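Local coordinates for protein DNA-entry nuclease (Competence-specific nuclease) (Streptococcus agalactiae ILRI112, PDB 4QGO) that probably hydrolyses DNA, and perhaps RNA, as a non-specific endonuclease of the His-Me finger (beta-beta-alpha) clan, at residues A[133-145]-A[205-217]. The protein carries 1 engineered substitution. Residues are numbered along the deposited sequence; the frame is centred on the assembly and turned at random.
Sequences QNVVTQTAHSNQS and AIPNTQASYTMDY
The backbones of 133-145 and 205-217 come closest at T139 with N208 and at H141 with Q210, CA atoms 5.8 and 5.7 Å apart, where strand 135-139 passes into helix 140-144 beside the loop after P207. The side-chain amide of N208 bonds the two backbone groups flanking Q138, much as peptide groups of a neighbouring strand would: N208 OD1 accepts from T139 N (2.8 Å, 169° at the hydrogen) and N208 ND2 donates to T137 O (3.1 Å), each bond lying in the plane of its acceptor carbonyl. With CG anti to the backbone N (chi1 -159°), the N208 side chain reaches across to both groups, and ND2 also donates to P186 O.

T139 is the N-cap. T139 OG1 accepts from S142 N (3.1 Å), the capping bond, and donates to T209 O at 2.8 Å, from well above the carbonyl plane; chi1 of 69° puts this hydroxyl between the backbone N and carbonyl carbon, where it can do both. T139 CG2 lies 3.2 Å from Y213 OH, which hydrogen-bonds A107 O. Q210, next after T209, accepts from H141 N through OE1 (2.9 Å), nearly straight at the hydrogen but with the donor well above the side-chain carbonyl plane, so a loop side chain satisfies a first-turn amide. In that helical turn S142 CB packs against I206 CG2. Q138 NE2, bonded also to Q153 OE1, donates to a water that donates to I206 O and bonds S142 OG.

These bonds tie the strand-to-helix part of a beta-beta-alpha nuclease to the end of central-sheet strand 201-207. H141 ND1 bonds Y104 OH; strand 108-112 pairs with 135-139, and I206 meets strand 188-195 through L191.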
loop_
_atom_site.group_PDB
_atom_site.type_symbol
_atom_site.label_atom_id
_atom_site.label_comp_id
_atom_site.label_asym_id
_atom_site.label_seq_id
_atom_site.Cartn_x
_atom_site.Cartn_y
_atom_site.Cartn_z
ATOM N N GLN A 133 -7.788 10.892 2.327
ATOM C CA GLN A 133 -7.511 9.892 3.344
ATOM C C GLN A 133 -7.052 8.577 2.729
ATOM O O GLN A 133 -6.650 7.665 3.452
ATOM C CB GLN A 133 -8.755 9.633 4.206
ATOM C CG GLN A 133 -9.371 10.892 4.767
ATOM C CD GLN A 133 -10.141 10.648 6.048
ATOM O OE1 GLN A 133 -10.356 9.506 6.458
ATOM N NE2 GLN A 133 -10.559 11.726 6.690
ATOM N N ASN A 134 -7.100 8.486 1.400
ATOM C CA ASN A 134 -6.837 7.224 0.693
ATOM C C ASN A 134 -5.688 7.287 -0.300
ATOM O O ASN A 134 -5.464 6.331 -1.029
ATOM C CB ASN A 134 -8.109 6.742 -0.046
ATOM C CG ASN A 134 -8.010 5.288 -0.542
ATOM O OD1 ASN A 134 -7.556 4.405 0.171
ATOM N ND2 ASN A 134 -8.444 5.047 -1.779
ATOM N N VAL A 135 -4.960 8.402 -0.348
ATOM C CA VAL A 135 -3.919 8.561 -1.366
ATOM C C VAL A 135 -2.634 9.095 -0.759
ATOM O O VAL A 135 -2.652 10.080 -0.014
ATOM C CB VAL A 135 -4.375 9.513 -2.497
ATOM C CG1 VAL A 135 -3.261 9.661 -3.539
ATOM C CG2 VAL A 135 -5.659 9.006 -3.135
ATOM N N VAL A 136 -1.524 8.434 -1.080
ATOM C CA VAL A 136 -0.200 8.890 -0.668
ATOM C C VAL A 136 0.700 9.080 -1.880
ATOM O O VAL A 136 0.369 8.668 -2.999
ATOM C CB VAL A 136 0.480 7.915 0.321
ATOM C CG1 VAL A 136 -0.302 7.850 1.631
ATOM C CG2 VAL A 136 0.633 6.508 -0.297
ATOM N N THR A 137 1.844 9.718 -1.652
ATOM C CA THR A 137 2.892 9.798 -2.656
ATOM C C THR A 137 3.620 8.467 -2.664
ATOM O O THR A 137 4.245 8.100 -1.677
ATOM C CB THR A 137 3.866 10.935 -2.332
ATOM O OG1 THR A 137 3.161 12.179 -2.399
ATOM C CG2 THR A 137 5.043 10.953 -3.313
ATOM N N GLN A 138 3.517 7.733 -3.768
ATOM C CA GLN A 138 4.068 6.388 -3.832
ATOM C C GLN A 138 4.989 6.261 -5.034
ATOM O O GLN A 138 4.679 6.761 -6.133
ATOM C CB GLN A 138 2.946 5.348 -3.919
ATOM C CG GLN A 138 3.447 3.911 -3.734
ATOM C CD GLN A 138 2.313 2.917 -3.627
ATOM O OE1 GLN A 138 1.253 3.104 -4.234
ATOM N NE2 GLN A 138 2.520 1.855 -2.853
ATOM N N THR A 139 6.122 5.597 -4.844
ATOM C CA THR A 139 7.027 5.441 -5.981
ATOM C C THR A 139 6.321 4.706 -7.132
ATOM O O THR A 139 5.462 3.840 -6.905
ATOM C CB THR A 139 8.341 4.728 -5.623
ATOM O OG1 THR A 139 8.071 3.346 -5.321
ATOM C CG2 THR A 139 9.014 5.417 -4.441
ATOM N N ALA A 140 6.672 5.064 -8.365
ATOM C CA ALA A 140 6.096 4.396 -9.519
ATOM C C ALA A 140 6.348 2.898 -9.451
ATOM O O ALA A 140 5.448 2.110 -9.733
ATOM C CB ALA A 140 6.665 4.972 -10.812
ATOM N N HIS A 141 7.566 2.502 -9.071
ATOM C CA HIS A 141 7.874 1.087 -8.961
ATOM C C HIS A 141 6.983 0.367 -7.956
ATOM O O HIS A 141 6.423 -0.688 -8.253
ATOM C CB HIS A 141 9.316 0.864 -8.544
ATOM C CG HIS A 141 9.589 -0.552 -8.170
ATOM N ND1 HIS A 141 9.692 -1.560 -9.105
ATOM C CD2 HIS A 141 9.711 -1.144 -6.959
ATOM C CE1 HIS A 141 9.905 -2.709 -8.483
ATOM N NE2 HIS A 141 9.927 -2.482 -7.182
ATOM N N SER A 142 6.879 0.922 -6.753
ATOM C CA SER A 142 6.151 0.211 -5.711
ATOM C C SER A 142 4.633 0.252 -5.921
ATOM O O SER A 142 3.922 -0.648 -5.478
ATOM C CB SER A 142 6.574 0.670 -4.310
ATOM O OG SER A 142 6.067 1.961 -3.989
ATOM N N ASN A 143 4.140 1.269 -6.620
ATOM C CA ASN A 143 2.745 1.312 -7.017
ATOM C C ASN A 143 2.427 0.305 -8.122
ATOM O O ASN A 143 1.484 -0.480 -8.012
ATOM C CB ASN A 143 2.385 2.731 -7.487
ATOM C CG ASN A 143 0.932 2.855 -7.890
ATOM O OD1 ASN A 143 0.050 2.909 -7.035
ATOM N ND2 ASN A 143 0.673 2.930 -9.185
ATOM N N GLN A 144 3.255 0.293 -9.163
ATOM C CA GLN A 144 2.891 -0.350 -10.429
ATOM C C GLN A 144 3.276 -1.812 -10.586
ATOM O O GLN A 144 2.635 -2.547 -11.350
ATOM C CB GLN A 144 3.501 0.435 -11.591
ATOM C CG GLN A 144 2.932 1.817 -11.732
ATOM C CD GLN A 144 3.621 2.639 -12.808
ATOM O OE1 GLN A 144 4.105 2.099 -13.810
ATOM N NE2 GLN A 144 3.655 3.950 -12.612
ATOM N N SER A 145 4.322 -2.251 -9.903
ATOM C CA SER A 145 4.835 -3.570 -10.237
ATOM C C SER A 145 3.832 -4.657 -9.902
ATOM O O SER A 145 3.390 -4.794 -8.747
ATOM C CB SER A 145 6.142 -3.889 -9.547
ATOM O OG SER A 145 6.535 -5.188 -9.963
ATOM N N ALA A 205 5.174 -5.796 3.725
ATOM C CA ALA A 205 5.475 -4.372 3.635
ATOM C C ALA A 205 6.108 -4.120 2.281
ATOM O O ALA A 205 7.107 -4.741 1.940
ATOM C CB ALA A 205 6.419 -3.940 4.752
ATOM N N ILE A 206 5.504 -3.226 1.498
ATOM C CA ILE A 206 6.013 -2.862 0.180
ATOM C C ILE A 206 6.853 -1.605 0.340
ATOM O O ILE A 206 6.313 -0.537 0.628
ATOM C CB ILE A 206 4.865 -2.510 -0.787
ATOM C CG1 ILE A 206 3.743 -3.558 -0.747
ATOM C CG2 ILE A 206 5.415 -2.293 -2.200
ATOM C CD1 ILE A 206 4.144 -4.907 -1.211
ATOM N N PRO A 207 8.182 -1.718 0.179
ATOM C CA PRO A 207 8.996 -0.513 0.384
ATOM C C PRO A 207 8.599 0.603 -0.592
ATOM O O PRO A 207 8.380 0.346 -1.787
ATOM C CB PRO A 207 10.432 -1.005 0.106
ATOM C CG PRO A 207 10.362 -2.512 0.420
ATOM C CD PRO A 207 9.006 -2.909 -0.109
ATOM N N ASN A 208 8.502 1.827 -0.079
ATOM C CA ASN A 208 8.190 2.979 -0.916
ATOM C C ASN A 208 9.474 3.532 -1.498
ATOM O O ASN A 208 9.929 4.637 -1.158
ATOM C CB ASN A 208 7.445 4.045 -0.123
ATOM C CG ASN A 208 6.672 4.984 -1.019
ATOM O OD1 ASN A 208 6.501 4.715 -2.218
ATOM N ND2 ASN A 208 6.189 6.092 -0.448
ATOM N N THR A 209 10.054 2.727 -2.378
ATOM C CA THR A 209 11.387 2.965 -2.911
ATOM C C THR A 209 11.417 2.719 -4.413
ATOM O O THR A 209 10.505 2.108 -4.984
ATOM C CB THR A 209 12.428 2.032 -2.237
ATOM O OG1 THR A 209 12.064 0.658 -2.460
ATOM C CG2 THR A 209 12.509 2.296 -0.734
ATOM N N GLN A 210 12.493 3.174 -5.053
ATOM C CA GLN A 210 12.695 2.949 -6.476
ATOM C C GLN A 210 14.212 2.855 -6.662
ATOM O O GLN A 210 14.956 3.619 -6.045
ATOM C CB GLN A 210 12.099 4.120 -7.269
ATOM C CG GLN A 210 12.014 3.918 -8.793
ATOM C CD GLN A 210 10.757 4.539 -9.401
ATOM O OE1 GLN A 210 9.667 4.477 -8.823
ATOM N NE2 GLN A 210 10.906 5.151 -10.564
ATOM N N ALA A 211 14.670 1.916 -7.486
ATOM C CA ALA A 211 16.103 1.600 -7.538
ATOM C C ALA A 211 16.966 2.770 -8.011
ATOM O O ALA A 211 18.126 2.893 -7.622
ATOM C CB ALA A 211 16.347 0.382 -8.407
ATOM N N SER A 212 16.390 3.651 -8.820
ATOM C CA SER A 212 17.175 4.683 -9.495
ATOM C C SER A 212 17.258 6.000 -8.739
ATOM O O SER A 212 17.831 6.956 -9.234
ATOM C CB SER A 212 16.602 4.953 -10.890
ATOM O OG SER A 212 15.403 5.706 -10.799
ATOM N N TYR A 213 16.683 6.065 -7.543
ATOM C CA TYR A 213 16.748 7.301 -6.784
ATOM C C TYR A 213 16.581 7.083 -5.297
ATOM O O TYR A 213 16.203 5.995 -4.864
ATOM C CB TYR A 213 15.724 8.322 -7.305
ATOM C CG TYR A 213 14.238 8.004 -7.122
ATOM C CD1 TYR A 213 13.625 8.058 -5.861
ATOM C CD2 TYR A 213 13.432 7.752 -8.225
ATOM C CE1 TYR A 213 12.270 7.810 -5.717
ATOM C CE2 TYR A 213 12.064 7.510 -8.088
ATOM C CZ TYR A 213 11.492 7.553 -6.830
ATOM O OH TYR A 213 10.144 7.330 -6.685
ATOM N N THR A 214 16.850 8.126 -4.519
ATOM C CA THR A 214 16.512 8.111 -3.106
ATOM C C THR A 214 15.520 9.223 -2.803
ATOM O O THR A 214 15.447 10.223 -3.505
ATOM C CB THR A 214 17.762 8.230 -2.202
ATOM O OG1 THR A 214 18.493 9.415 -2.542
ATOM C CG2 THR A 214 18.646 7.009 -2.374
ATOM N N MET A 215 14.735 9.023 -1.755
ATOM C CA MET A 215 13.756 10.008 -1.327
ATOM C C MET A 215 13.946 10.380 0.135
ATOM O O MET A 215 14.230 9.522 0.963
ATOM C CB MET A 215 12.337 9.471 -1.517
ATOM C CG MET A 215 11.269 10.497 -1.143
ATOM S SD MET A 215 9.589 9.853 -1.200
ATOM C CE MET A 215 9.260 9.848 -2.954
ATOM N N ASP A 216 13.791 11.664 0.442
ATOM C CA ASP A 216 13.705 12.133 1.821
ATOM C C ASP A 216 12.231 12.050 2.198
ATOM O O ASP A 216 11.413 12.813 1.679
ATOM C CB ASP A 216 14.188 13.586 1.899
ATOM C CG ASP A 216 14.228 14.120 3.323
ATOM O OD1 ASP A 216 13.627 13.497 4.221
ATOM O OD2 ASP A 216 14.858 15.179 3.547
ATOM N N TYR A 217 11.887 11.109 3.079
ATOM C CA TYR A 217 10.481 10.884 3.420
ATOM C C TYR A 217 9.891 12.026 4.229
ATOM O O TYR A 217 8.669 12.160 4.322
ATOM C CB TYR A 217 10.284 9.549 4.147
ATOM C CG TYR A 217 10.652 8.358 3.291
ATOM C CD1 TYR A 217 9.904 8.030 2.166
ATOM C CD2 TYR A 217 11.751 7.569 3.606
ATOM C CE1 TYR A 217 10.249 6.956 1.371
ATOM C CE2 TYR A 217 12.106 6.487 2.819
ATOM C CZ TYR A 217 11.358 6.196 1.696
ATOM O OH TYR A 217 11.724 5.113 0.927
HETATM O O HOH W 1 5.089 1.553 -1.372
#